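Cell divisionFtsK/SpoIIIE (Thermomonospora curvata, PDB 4NH0) is the ATPase of a type VII (ESX) secretion system that exports proteins including EsxA and EsxB, and may serve as its translocase subunit. Local coordinates at residues Trp626-His631 with Leu683-Val689; Val523-Val527 with Glu573-Asp577; Met384-Gln388 with Leu446-Val452. All blocks are in the same frame, centred on the assembly; numbering follows the deposited sequence.

Interaction 1 of 3, residues Trp626-His631 with Leu683-Val689; sequences WRGRLH and LHTPQEV
Glu688 starts with CG beside its own backbone N (chi1 -70°) and then runs extended, which carries its carboxylate to Arg627. Arg627 bends at chi2 and chi3, and this turns its guanidinium to lie nearly coplanar with the carboxylate (2° apart). Arg627 NH1 donates to Glu688 OE2 at 3.2 Å on the syn side of that oxygen. A weaker bond runs from Arg627 NH2 to Glu688 OE1 at 3.4 Å. Thr685 N reaches Glu688 OE2 on the anti side at 2.9 Å, so two donors grip this oxygen. Replacing Glu688 by an alanine removes the carboxylate, which would probably leave the Arg627 guanidinium without this countercharge and Thr685 N without its side-chain acceptor. Next to the salt bridge, the edge of the His684 ring meets Leu630 N, which donates weakly to His684 NE2 at 3.1 Å. His684 ND1 bonds to Leu680 O, and this fixes the ring rotation. Gly628 N lies over one ring face, and Leu630 CD2 lies 3.7 Å from His684 NE2. The contact joins the loop before strand 631-639 to the turn between helix 669-683, the Walker A helix, and strand 689-694. That helix-to-strand turn belongs to the P-loop NTPase fold of the second FtsK domain.

Interaction 2 of 3, residues Val523-Val527 with Glu573-Asp577; sequences VSGPV and ESLFD
A capped helix N-terminus forms this contact: Ser574 is the N-cap of helix 575-583, and the loop 523-527 lies across the first turn. The loop offers backbone carbonyls to amides that have no partner within their own helix at this end. Phe576 N donates to Val523 O at 2.7 Å, but the bond is bent (122°) and weak. Leu575 N donates to Gly525 O; that bond is modelled so short that its length is doubtful. Asp577 N turns instead to the cap, with a long, weak bond of 3.4 Å to Ser574 OG. Ser574 OG also bonds weakly to Asp577 OD2 at 2.8 Å.

Apolar groups fill in around these bonds. Leu575 and Val527 cross at about a right angle, with Leu575 CD1 3.7 Å from Val527 CG1. Leu575 CD2 also packs loosely on Val523 CB. Phe576 holds CG opposite its backbone N (chi1 -176°), which swings the ring away from the loop. Val523 CG2 meets the ring at its edge, 4.1 Å from Phe576 CD2. Farther out, Phe576 makes a cation-pi contact with Arg322 and touches Leu326.

Arg322 and Leu326 lie on helix 317-329; Glu319 of that helix bonds to Ser524 OG and Val523 N. The side chain of Ser524 is about 8 Å from that of Ser318, a predicted ATP-binding residue. The capped helix start probably belongs to the linker between the first two FtsK domains, which binds the first domain; here it lies against helix 317-329, which follows the predicted Walker A loop.

Interaction 3 of 3, residues Met384-Gln388 with Leu446-Val452; sequences MVRRQ and LGRSLGV
Leu446 packs on Met384 and Gln388 across the helix pair, and its carbonyl oxygen is gripped twice from its own helix. Ser449 OG donates to Leu446 O at 2.8 Å, in the carbonyl plane and on a lone pair. Leu450 N donates to the same oxygen at 2.9 Å.

Between the two segments there is one hydrogen bond. Arg387 NE donates to Leu450 O at 3.1 Å, approaching at a C=O...N angle of 156° and somewhat tilted from the carbonyl plane. The bend of Arg387 at chi3 (111°) turns the guanidinium edge to that carbonyl. Its NH1 forms a salt bridge with Glu383, one residue before the segment, so the group is held at two points. The aliphatic part of Arg387 is used too, with CD 3.7 Å from Val452 CG2.

Met384 is bent at chi2 and chi3, and its thioether tip curls towards the other helix. Met384 CE lies 3.6 Å from Leu446 CB and 4.1 Å from Leu450 CD2. Leu450 crosses the methionine at about a right angle. At the exposed side, the Gln388 amide crosses Leu446, placing NE2 beside CD2.

The axes of helices 384-388 and 446-450 approach to 10.5 Å and cross at 43°. Gly451, with positive phi, leads from the helix into strand 452-458 and shares a backbone hydrogen bond with Leu419. Helix 437-450 is thus the crossover helix between parallel strands 418-424 and 452-458. Leu419 on strand 418-424 touches both Arg387 and Val452, and helix 371-394 lies alongside.

The three contacts share no residues and do not touch. Along the chain they come in series: interaction 3, then interaction 2, then interaction 1. Interactions 3 and 2 both involve the first FtsK domain, with centres about 35 Å apart. Interaction 3 joins two of its helices, whereas interaction 2 sets the start of helix 575-583 against the loop after strand 518-520. Interaction 1 belongs to the second FtsK domain, whose ten-stranded sheet has the same strand order as the first. Its centre is about 46 Å from that of interaction 3 and about 59 Å from that of interaction 2. The series follows the chain from one ATPase domain, through what is probably the linker, to the next.

Interaction 1 of 3, residues Trp626-His631 with Leu683-Val689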
ATOM      1  N   TRP A 626     -15.228 -13.454  -9.394  1.00 83.45           N
ATOM      2  CA  TRP A 626     -14.702 -12.273  -8.719  1.00 75.61           C
ATOM      3  C   TRP A 626     -13.924 -11.348  -9.649  1.00 77.86           C
ATOM      4  O   TRP A 626     -12.971 -10.695  -9.225  1.00 77.97           O
ATOM      5  CB  TRP A 626     -13.813 -12.690  -7.546  1.00 77.65           C
ATOM      6  CG  TRP A 626     -14.586 -13.243  -6.397  1.00 82.00           C
ATOM      7  CD1 TRP A 626     -14.676 -14.550  -6.022  1.00 94.10           C
ATOM      8  CD2 TRP A 626     -15.396 -12.504  -5.478  1.00 85.47           C
ATOM      9  NE1 TRP A 626     -15.486 -14.671  -4.919  1.00104.89           N
ATOM     10  CE2 TRP A 626     -15.942 -13.428  -4.567  1.00 97.61           C
ATOM     11  CE3 TRP A 626     -15.710 -11.150  -5.335  1.00 85.00           C
ATOM     12  CZ2 TRP A 626     -16.784 -13.041  -3.528  1.00107.53           C
ATOM     13  CZ3 TRP A 626     -16.544 -10.768  -4.303  1.00 85.50           C
ATOM     14  CH2 TRP A 626     -17.072 -11.710  -3.413  1.00 98.09           C
ATOM     15  N   ARG A 627     -14.330 -11.286 -10.911  1.00 81.50           N
ATOM     16  CA  ARG A 627     -13.721 -10.351 -11.847  1.00 73.90           C
ATOM     17  C   ARG A 627     -14.615  -9.133 -12.024  1.00 77.76           C
ATOM     18  O   ARG A 627     -15.777  -9.258 -12.411  1.00 84.99           O
ATOM     19  CB  ARG A 627     -13.464 -11.015 -13.200  1.00 70.78           C
ATOM     20  CG  ARG A 627     -12.567 -10.197 -14.115  1.00 67.80           C
ATOM     21  CD  ARG A 627     -12.982 -10.329 -15.566  1.00 71.20           C
ATOM     22  NE  ARG A 627     -14.282  -9.711 -15.805  1.00 74.17           N
ATOM     23  CZ  ARG A 627     -14.460  -8.413 -16.020  1.00 74.55           C
ATOM     24  NH1 ARG A 627     -13.420  -7.590 -16.025  1.00 65.14           N
ATOM     25  NH2 ARG A 627     -15.678  -7.934 -16.228  1.00 65.14           N
ATOM     26  N   GLY A 628     -14.073  -7.955 -11.739  1.00 67.87           N
ATOM     27  CA  GLY A 628     -14.829  -6.724 -11.871  1.00 73.49           C
ATOM     28  C   GLY A 628     -15.770  -6.492 -10.707  1.00 71.62           C
ATOM     29  O   GLY A 628     -16.799  -5.835 -10.850  1.00 89.28           O
ATOM     30  N   ARG A 629     -15.415  -7.038  -9.549  1.00 63.55           N
ATOM     31  CA  ARG A 629     -16.216  -6.870  -8.343  1.00 63.04           C
ATOM     32  C   ARG A 629     -15.575  -5.839  -7.424  1.00 59.32           C
ATOM     33  O   ARG A 629     -15.956  -5.708  -6.260  1.00 55.38           O
ATOM     34  CB  ARG A 629     -16.371  -8.207  -7.617  1.00 75.55           C
ATOM     35  CG  ARG A 629     -16.839  -9.344  -8.511  1.00 75.57           C
ATOM     36  CD  ARG A 629     -18.340  -9.309  -8.739  1.00 73.55           C
ATOM     37  NE  ARG A 629     -19.081  -9.789  -7.576  1.00 85.51           N
ATOM     38  CZ  ARG A 629     -19.557  -9.005  -6.616  1.00100.71           C
ATOM     39  NH1 ARG A 629     -19.373  -7.693  -6.676  1.00 95.02           N
ATOM     40  NH2 ARG A 629     -20.219  -9.531  -5.595  1.00 96.63           N
ATOM     41  N   LEU A 630     -14.597  -5.116  -7.965  1.00 55.16           N
ATOM     42  CA  LEU A 630     -13.821  -4.124  -7.224  1.00 52.50           C
ATOM     43  C   LEU A 630     -13.130  -4.713  -6.003  1.00 56.89           C
ATOM     44  O   LEU A 630     -12.883  -4.014  -5.022  1.00 55.91           O
ATOM     45  CB  LEU A 630     -14.702  -2.947  -6.805  1.00 57.29           C
ATOM     46  CG  LEU A 630     -14.934  -1.891  -7.885  1.00 48.12           C
ATOM     47  CD1 LEU A 630     -15.617  -0.682  -7.289  1.00 64.89           C
ATOM     48  CD2 LEU A 630     -13.622  -1.495  -8.537  1.00 45.05           C
ATOM     49  N   HIS A 631     -12.815  -6.001  -6.070  1.00 64.89           N
ATOM     50  CA  HIS A 631     -12.008  -6.641  -5.042  1.00 59.63           C
ATOM     51  C   HIS A 631     -10.589  -6.833  -5.556  1.00 63.98           C
ATOM     52  O   HIS A 631     -10.383  -7.157  -6.723  1.00 67.30           O
ATOM     53  CB  HIS A 631     -12.611  -7.981  -4.624  1.00 72.73           C
ATOM     54  CG  HIS A 631     -13.815  -7.853  -3.745  1.00 65.12           C
ATOM     55  ND1 HIS A 631     -14.993  -7.281  -4.173  1.00 74.58           N
ATOM     56  CD2 HIS A 631     -14.024  -8.226  -2.460  1.00 71.11           C
ATOM     57  CE1 HIS A 631     -15.876  -7.305  -3.190  1.00 77.66           C
ATOM     58  NE2 HIS A 631     -15.313  -7.874  -2.140  1.00 77.57           N
ATOM     59  N   LEU A 683      -7.917  -7.634 -12.642  1.00 63.19           N
ATOM     60  CA  LEU A 683      -9.294  -8.072 -12.452  1.00 64.68           C
ATOM     61  C   LEU A 683     -10.297  -7.103 -13.062  1.00 70.77           C
ATOM     62  O   LEU A 683     -11.505  -7.289 -12.936  1.00 73.28           O
ATOM     63  CB  LEU A 683      -9.592  -8.257 -10.963  1.00 69.65           C
ATOM     64  CG  LEU A 683      -8.821  -9.372 -10.259  1.00 68.46           C
ATOM     65  CD1 LEU A 683      -9.143  -9.396  -8.775  1.00 66.18           C
ATOM     66  CD2 LEU A 683      -9.130 -10.713 -10.897  1.00 60.53           C
ATOM     67  N   HIS A 684      -9.794  -6.064 -13.719  1.00 71.99           N
ATOM     68  CA  HIS A 684     -10.661  -5.066 -14.332  1.00 62.81           C
ATOM     69  C   HIS A 684     -10.119  -4.596 -15.674  1.00 67.83           C
ATOM     70  O   HIS A 684      -8.916  -4.656 -15.927  1.00 71.86           O
ATOM     71  CB  HIS A 684     -10.841  -3.867 -13.402  1.00 61.66           C
ATOM     72  CG  HIS A 684     -11.358  -4.226 -12.044  1.00 59.25           C
ATOM     73  ND1 HIS A 684     -10.549  -4.730 -11.050  1.00 69.41           N
ATOM     74  CD2 HIS A 684     -12.602  -4.154 -11.517  1.00 60.87           C
ATOM     75  CE1 HIS A 684     -11.273  -4.955  -9.967  1.00 71.12           C
ATOM     76  NE2 HIS A 684     -12.522  -4.615 -10.226  1.00 63.08           N
ATOM     77  N   THR A 685     -11.018  -4.129 -16.532  1.00 64.96           N
ATOM     78  CA  THR A 685     -10.638  -3.564 -17.817  1.00 59.83           C
ATOM     79  C   THR A 685     -10.416  -2.063 -17.660  1.00 65.43           C
ATOM     80  O   THR A 685     -10.978  -1.450 -16.754  1.00 68.63           O
ATOM     81  CB  THR A 685     -11.714  -3.832 -18.890  1.00 66.04           C
ATOM     82  OG1 THR A 685     -12.881  -3.052 -18.608  1.00 61.24           O
ATOM     83  CG2 THR A 685     -12.085  -5.304 -18.916  1.00 86.60           C
ATOM     84  N   PRO A 686      -9.588  -1.467 -18.532  1.00 69.83           N
ATOM     85  CA  PRO A 686      -9.310  -0.025 -18.480  1.00 58.22           C
ATOM     86  C   PRO A 686     -10.558   0.852 -18.579  1.00 58.32           C
ATOM     87  O   PRO A 686     -10.490   2.037 -18.263  1.00 60.06           O
ATOM     88  CB  PRO A 686      -8.403   0.193 -19.691  1.00 65.96           C
ATOM     89  CG  PRO A 686      -7.724  -1.110 -19.877  1.00 66.80           C
ATOM     90  CD  PRO A 686      -8.743  -2.148 -19.528  1.00 66.30           C
ATOM     91  N   GLN A 687     -11.675   0.279 -19.015  1.00 54.65           N
ATOM     92  CA  GLN A 687     -12.937   1.007 -19.064  1.00 58.04           C
ATOM     93  C   GLN A 687     -13.679   0.909 -17.738  1.00 69.73           C
ATOM     94  O   GLN A 687     -14.662   1.614 -17.513  1.00 75.17           O
ATOM     95  CB  GLN A 687     -13.822   0.480 -20.194  1.00 59.30           C
ATOM     96  CG  GLN A 687     -13.366   0.878 -21.583  1.00 63.28           C
ATOM     97  CD  GLN A 687     -14.348   0.453 -22.656  1.00 80.44           C
ATOM     98  OE1 GLN A 687     -14.902   1.287 -23.369  1.00 92.40           O
ATOM     99  NE2 GLN A 687     -14.568  -0.851 -22.773  1.00 69.48           N
ATOM    100  N   GLU A 688     -13.206   0.028 -16.864  1.00 60.88           N
ATOM    101  CA  GLU A 688     -13.835  -0.173 -15.565  1.00 42.63           C
ATOM    102  C   GLU A 688     -13.091   0.573 -14.465  1.00 44.78           C
ATOM    103  O   GLU A 688     -13.697   1.030 -13.498  1.00 49.27           O
ATOM    104  CB  GLU A 688     -13.912  -1.665 -15.236  1.00 48.62           C
ATOM    105  CG  GLU A 688     -14.893  -2.438 -16.101  1.00 60.17           C
ATOM    106  CD  GLU A 688     -14.860  -3.930 -15.835  1.00 67.22           C
ATOM    107  OE1 GLU A 688     -15.933  -4.565 -15.876  1.00 62.78           O
ATOM    108  OE2 GLU A 688     -13.760  -4.470 -15.594  1.00 67.71           O
ATOM    109  N   VAL A 689     -11.776   0.690 -14.614  1.00 59.41           N
ATOM    110  CA  VAL A 689     -10.958   1.423 -13.653  1.00 48.92           C
ATOM    111  C   VAL A 689      -9.954   2.332 -14.353  1.00 46.94           C
ATOM    112  O   VAL A 689      -9.484   2.028 -15.448  1.00 55.59           O
ATOM    113  CB  VAL A 689     -10.194   0.473 -12.707  1.00 48.50           C
ATOM    114  CG1 VAL A 689     -11.159  -0.274 -11.800  1.00 44.13           C
ATOM    115  CG2 VAL A 689      -9.340  -0.498 -13.501  1.00 61.60           C
TER

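Interaction 2 of 3, residues Val523-Val527 with Glu573-Asp577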
ATOM      1  N   VAL A 523      21.542 -45.285  16.356  1.00 95.64           N
ATOM      2  CA  VAL A 523      20.978 -45.391  15.018  1.00 91.65           C
ATOM      3  C   VAL A 523      21.854 -44.666  14.002  1.00 91.93           C
ATOM      4  O   VAL A 523      21.598 -44.714  12.800  1.00 91.80           O
ATOM      5  CB  VAL A 523      19.552 -44.810  14.956  1.00 84.44           C
ATOM      6  CG1 VAL A 523      18.589 -45.677  15.747  1.00 72.94           C
ATOM      7  CG2 VAL A 523      19.539 -43.382  15.472  1.00 81.87           C
ATOM      8  N   SER A 524      22.891 -43.998  14.497  1.00 88.89           N
ATOM      9  CA  SER A 524      23.768 -43.202  13.646  1.00 95.72           C
ATOM     10  C   SER A 524      25.031 -43.965  13.259  1.00 97.06           C
ATOM     11  O   SER A 524      26.059 -43.362  12.954  1.00 94.63           O
ATOM     12  CB  SER A 524      24.140 -41.896  14.347  1.00 96.18           C
ATOM     13  OG  SER A 524      22.983 -41.148  14.677  1.00 86.45           O
ATOM     14  N   GLY A 525      24.947 -45.291  13.273  1.00100.86           N
ATOM     15  CA  GLY A 525      26.072 -46.127  12.899  1.00102.10           C
ATOM     16  C   GLY A 525      25.721 -47.087  11.781  1.00117.38           C
ATOM     17  O   GLY A 525      24.585 -47.104  11.311  1.00127.62           O
ATOM     18  N   PRO A 526      26.701 -47.885  11.335  1.00110.58           N
ATOM     19  CA  PRO A 526      26.490 -48.919  10.318  1.00108.21           C
ATOM     20  C   PRO A 526      26.161 -50.267  10.951  1.00115.08           C
ATOM     21  O   PRO A 526      26.071 -50.351  12.174  1.00121.22           O
ATOM     22  CB  PRO A 526      27.836 -48.966   9.605  1.00113.98           C
ATOM     23  CG  PRO A 526      28.817 -48.687  10.705  1.00112.95           C
ATOM     24  CD  PRO A 526      28.127 -47.749  11.681  1.00101.47           C
ATOM     25  N   VAL A 527      25.970 -51.300  10.133  1.00122.21           N
ATOM     26  CA  VAL A 527      25.828 -52.665  10.641  1.00135.28           C
ATOM     27  C   VAL A 527      26.810 -53.575   9.898  1.00146.36           C
ATOM     28  O   VAL A 527      27.173 -53.308   8.752  1.00152.08           O
ATOM     29  CB  VAL A 527      24.369 -53.192  10.517  1.00129.28           C
ATOM     30  CG1 VAL A 527      23.398 -52.048  10.262  1.00122.24           C
ATOM     31  CG2 VAL A 527      24.243 -54.256   9.431  1.00134.49           C
ATOM     32  N   GLU A 573      27.424 -45.612   5.352  1.00149.54           N
ATOM     33  CA  GLU A 573      26.175 -44.897   5.589  1.00131.61           C
ATOM     34  C   GLU A 573      25.548 -45.342   6.906  1.00128.90           C
ATOM     35  O   GLU A 573      25.605 -46.517   7.267  1.00128.43           O
ATOM     36  CB  GLU A 573      25.197 -45.105   4.430  1.00126.50           C
ATOM     37  CG  GLU A 573      24.789 -46.549   4.192  1.00124.24           C
ATOM     38  CD  GLU A 573      23.666 -46.675   3.180  1.00118.99           C
ATOM     39  OE1 GLU A 573      23.110 -45.633   2.775  1.00113.95           O
ATOM     40  OE2 GLU A 573      23.338 -47.815   2.791  1.00112.17           O
ATOM     41  N   SER A 574      24.956 -44.394   7.625  1.00136.34           N
ATOM     42  CA  SER A 574      24.378 -44.673   8.934  1.00119.93           C
ATOM     43  C   SER A 574      23.107 -45.504   8.824  1.00112.74           C
ATOM     44  O   SER A 574      22.438 -45.499   7.792  1.00107.44           O
ATOM     45  CB  SER A 574      24.084 -43.368   9.677  1.00114.09           C
ATOM     46  OG  SER A 574      23.105 -42.603   8.995  1.00110.08           O
ATOM     47  N   LEU A 575      22.781 -46.217   9.899  1.00106.57           N
ATOM     48  CA  LEU A 575      21.564 -47.018   9.956  1.00101.70           C
ATOM     49  C   LEU A 575      20.340 -46.118   9.865  1.00 97.97           C
ATOM     50  O   LEU A 575      19.301 -46.520   9.345  1.00 98.67           O
ATOM     51  CB  LEU A 575      21.527 -47.848  11.242  1.00 94.81           C
ATOM     52  CG  LEU A 575      20.379 -48.840  11.444  1.00 77.44           C
ATOM     53  CD1 LEU A 575      20.892 -50.090  12.135  1.00 94.94           C
ATOM     54  CD2 LEU A 575      19.254 -48.220  12.256  1.00 74.43           C
ATOM     55  N   PHE A 576      20.476 -44.901  10.378  1.00102.19           N
ATOM     56  CA  PHE A 576      19.407 -43.912  10.329  1.00 90.19           C
ATOM     57  C   PHE A 576      18.979 -43.645   8.892  1.00 93.86           C
ATOM     58  O   PHE A 576      17.799 -43.743   8.559  1.00 95.28           O
ATOM     59  CB  PHE A 576      19.857 -42.610  10.995  1.00 92.42           C
ATOM     60  CG  PHE A 576      18.779 -41.567  11.083  1.00 90.10           C
ATOM     61  CD1 PHE A 576      18.613 -40.633  10.074  1.00 91.75           C
ATOM     62  CD2 PHE A 576      17.938 -41.517  12.181  1.00 88.93           C
ATOM     63  CE1 PHE A 576      17.624 -39.673  10.157  1.00 87.71           C
ATOM     64  CE2 PHE A 576      16.949 -40.557  12.269  1.00 86.30           C
ATOM     65  CZ  PHE A 576      16.792 -39.636  11.256  1.00 85.62           C
ATOM     66  N   ASP A 577      19.950 -43.313   8.048  1.00102.67           N
ATOM     67  CA  ASP A 577      19.688 -42.999   6.649  1.00104.42           C
ATOM     68  C   ASP A 577      19.057 -44.176   5.915  1.00 97.48           C
ATOM     69  O   ASP A 577      18.144 -43.996   5.112  1.00 97.04           O
ATOM     70  CB  ASP A 577      20.980 -42.580   5.946  1.00106.60           C
ATOM     71  CG  ASP A 577      21.569 -41.308   6.521  1.00117.61           C
ATOM     72  OD1 ASP A 577      20.790 -40.432   6.951  1.00113.28           O
ATOM     73  OD2 ASP A 577      22.811 -41.184   6.542  1.00134.99           O
TER

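Interaction 3 of 3, residues Met384-Gln388 with Leu446-Val452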
ATOM      1  N   MET A 384      -4.590 -27.777  19.916  1.00 82.74           N
ATOM      2  CA  MET A 384      -5.323 -28.221  21.094  1.00 86.33           C
ATOM      3  C   MET A 384      -6.817 -27.996  20.905  1.00 87.88           C
ATOM      4  O   MET A 384      -7.628 -28.887  21.147  1.00 90.57           O
ATOM      5  CB  MET A 384      -4.831 -27.484  22.340  1.00 94.79           C
ATOM      6  CG  MET A 384      -3.343 -27.635  22.607  1.00 95.38           C
ATOM      7  SD  MET A 384      -2.919 -29.240  23.302  1.00 87.58           S
ATOM      8  CE  MET A 384      -3.537 -29.047  24.970  1.00100.12           C
ATOM      9  N   VAL A 385      -7.167 -26.793  20.461  1.00 87.63           N
ATOM     10  CA  VAL A 385      -8.558 -26.432  20.224  1.00 82.10           C
ATOM     11  C   VAL A 385      -9.127 -27.196  19.033  1.00 79.15           C
ATOM     12  O   VAL A 385     -10.285 -27.610  19.048  1.00 91.17           O
ATOM     13  CB  VAL A 385      -8.709 -24.917  19.979  1.00 68.70           C
ATOM     14  CG1 VAL A 385     -10.172 -24.548  19.786  1.00 82.34           C
ATOM     15  CG2 VAL A 385      -8.111 -24.134  21.135  1.00 77.90           C
ATOM     16  N   ARG A 386      -8.312 -27.386  18.001  1.00 76.96           N
ATOM     17  CA  ARG A 386      -8.754 -28.126  16.826  1.00 73.51           C
ATOM     18  C   ARG A 386      -9.146 -29.543  17.209  1.00 85.89           C
ATOM     19  O   ARG A 386     -10.213 -30.026  16.835  1.00 89.02           O
ATOM     20  CB  ARG A 386      -7.667 -28.166  15.752  1.00 70.65           C
ATOM     21  CG  ARG A 386      -8.040 -29.034  14.561  1.00 71.38           C
ATOM     22  CD  ARG A 386      -6.903 -29.153  13.564  1.00 73.32           C
ATOM     23  NE  ARG A 386      -6.010 -30.261  13.886  1.00 78.85           N
ATOM     24  CZ  ARG A 386      -6.256 -31.530  13.575  1.00 80.56           C
ATOM     25  NH1 ARG A 386      -7.371 -31.854  12.936  1.00 87.61           N
ATOM     26  NH2 ARG A 386      -5.387 -32.475  13.904  1.00 80.38           N
ATOM     27  N   ARG A 387      -8.278 -30.202  17.968  1.00 92.66           N
ATOM     28  CA  ARG A 387      -8.530 -31.570  18.389  1.00 94.71           C
ATOM     29  C   ARG A 387      -9.771 -31.693  19.284  1.00 97.38           C
ATOM     30  O   ARG A 387     -10.481 -32.690  19.205  1.00 94.61           O
ATOM     31  CB  ARG A 387      -7.307 -32.141  19.109  1.00 86.80           C
ATOM     32  CG  ARG A 387      -6.113 -32.391  18.206  1.00 76.44           C
ATOM     33  CD  ARG A 387      -4.942 -32.950  18.992  1.00 63.46           C
ATOM     34  NE  ARG A 387      -4.668 -34.341  18.651  1.00 65.04           N
ATOM     35  CZ  ARG A 387      -3.868 -34.712  17.660  1.00 64.73           C
ATOM     36  NH1 ARG A 387      -3.270 -33.794  16.915  1.00 72.65           N
ATOM     37  NH2 ARG A 387      -3.667 -35.996  17.410  1.00 66.22           N
ATOM     38  N   GLN A 388      -9.975 -30.705  20.150  1.00 94.34           N
ATOM     39  CA  GLN A 388     -11.123 -30.647  21.039  1.00 95.34           C
ATOM     40  C   GLN A 388     -12.458 -30.491  20.350  1.00100.38           C
ATOM     41  O   GLN A 388     -13.376 -31.257  20.573  1.00109.04           O
ATOM     42  CB  GLN A 388     -10.961 -29.406  21.887  1.00 20.00           C
ATOM     43  CG  GLN A 388     -11.144 -29.590  23.368  1.00 20.00           C
ATOM     44  CD  GLN A 388     -10.714 -28.358  24.130  1.00 20.00           C
ATOM     45  OE1 GLN A 388     -10.604 -27.282  23.561  1.00 20.00           O
ATOM     46  NE2 GLN A 388     -10.469 -28.509  25.420  1.00 20.00           N
ATOM     47  N   LEU A 446      -4.841 -31.270  29.178  1.00 95.72           N
ATOM     48  CA  LEU A 446      -5.673 -31.732  28.068  1.00 85.74           C
ATOM     49  C   LEU A 446      -5.052 -32.868  27.262  1.00 94.64           C
ATOM     50  O   LEU A 446      -5.765 -33.740  26.765  1.00 94.92           O
ATOM     51  CB  LEU A 446      -5.984 -30.569  27.120  1.00103.53           C
ATOM     52  CG  LEU A 446      -7.172 -29.654  27.419  1.00108.86           C
ATOM     53  CD1 LEU A 446      -6.960 -28.894  28.708  1.00102.19           C
ATOM     54  CD2 LEU A 446      -7.403 -28.688  26.265  1.00109.76           C
ATOM     55  N   GLY A 447      -3.728 -32.848  27.132  1.00 87.73           N
ATOM     56  CA  GLY A 447      -3.009 -33.750  26.245  1.00 83.68           C
ATOM     57  C   GLY A 447      -3.346 -35.225  26.356  1.00 88.36           C
ATOM     58  O   GLY A 447      -3.297 -35.952  25.365  1.00 80.30           O
ATOM     59  N   ARG A 448      -3.686 -35.669  27.562  1.00 94.00           N
ATOM     60  CA  ARG A 448      -4.040 -37.062  27.798  1.00 92.10           C
ATOM     61  C   ARG A 448      -5.295 -37.454  27.025  1.00 91.69           C
ATOM     62  O   ARG A 448      -5.320 -38.484  26.350  1.00 89.59           O
ATOM     63  CB  ARG A 448      -4.236 -37.312  29.295  1.00 92.93           C
ATOM     64  CG  ARG A 448      -5.189 -38.451  29.622  1.00103.77           C
ATOM     65  CD  ARG A 448      -5.607 -38.396  31.081  1.00103.72           C
ATOM     66  NE  ARG A 448      -7.041 -38.609  31.246  1.00117.35           N
ATOM     67  CZ  ARG A 448      -7.711 -38.335  32.359  1.00131.87           C
ATOM     68  NH1 ARG A 448      -7.073 -37.837  33.409  1.00115.71           N
ATOM     69  NH2 ARG A 448      -9.016 -38.556  32.424  1.00152.01           N
ATOM     70  N   SER A 449      -6.328 -36.623  27.121  1.00 91.51           N
ATOM     71  CA  SER A 449      -7.583 -36.885  26.435  1.00 93.67           C
ATOM     72  C   SER A 449      -7.487 -36.540  24.953  1.00 96.03           C
ATOM     73  O   SER A 449      -8.096 -37.195  24.112  1.00 96.11           O
ATOM     74  CB  SER A 449      -8.722 -36.097  27.086  1.00 95.09           C
ATOM     75  OG  SER A 449      -8.415 -34.715  27.151  1.00102.59           O
ATOM     76  N   LEU A 450      -6.710 -35.508  24.639  1.00 90.51           N
ATOM     77  CA  LEU A 450      -6.579 -35.041  23.263  1.00 80.15           C
ATOM     78  C   LEU A 450      -5.600 -35.895  22.464  1.00 89.13           C
ATOM     79  O   LEU A 450      -5.490 -35.753  21.248  1.00 86.48           O
ATOM     80  CB  LEU A 450      -6.135 -33.576  23.235  1.00 81.60           C
ATOM     81  CG  LEU A 450      -7.210 -32.486  23.329  1.00 82.20           C
ATOM     82  CD1 LEU A 450      -8.040 -32.609  24.597  1.00 88.07           C
ATOM     83  CD2 LEU A 450      -6.572 -31.110  23.244  1.00 83.39           C
ATOM     84  N   GLY A 451      -4.892 -36.784  23.153  1.00 94.72           N
ATOM     85  CA  GLY A 451      -3.926 -37.648  22.504  1.00 79.23           C
ATOM     86  C   GLY A 451      -2.646 -36.918  22.150  1.00 65.25           C
ATOM     87  O   GLY A 451      -1.959 -37.275  21.196  1.00 67.06           O
ATOM     88  N   VAL A 452      -2.327 -35.887  22.923  1.00 77.05           N
ATOM     89  CA  VAL A 452      -1.106 -35.122  22.708  1.00 64.06           C
ATOM     90  C   VAL A 452      -0.077 -35.438  23.786  1.00 72.21           C
ATOM     91  O   VAL A 452      -0.286 -35.139  24.961  1.00 71.11           O
ATOM     92  CB  VAL A 452      -1.379 -33.610  22.696  1.00 66.97           C
ATOM     93  CG1 VAL A 452      -0.074 -32.838  22.636  1.00 62.98           C
ATOM     94  CG2 VAL A 452      -2.273 -33.245  21.525  1.00 68.10           C
TER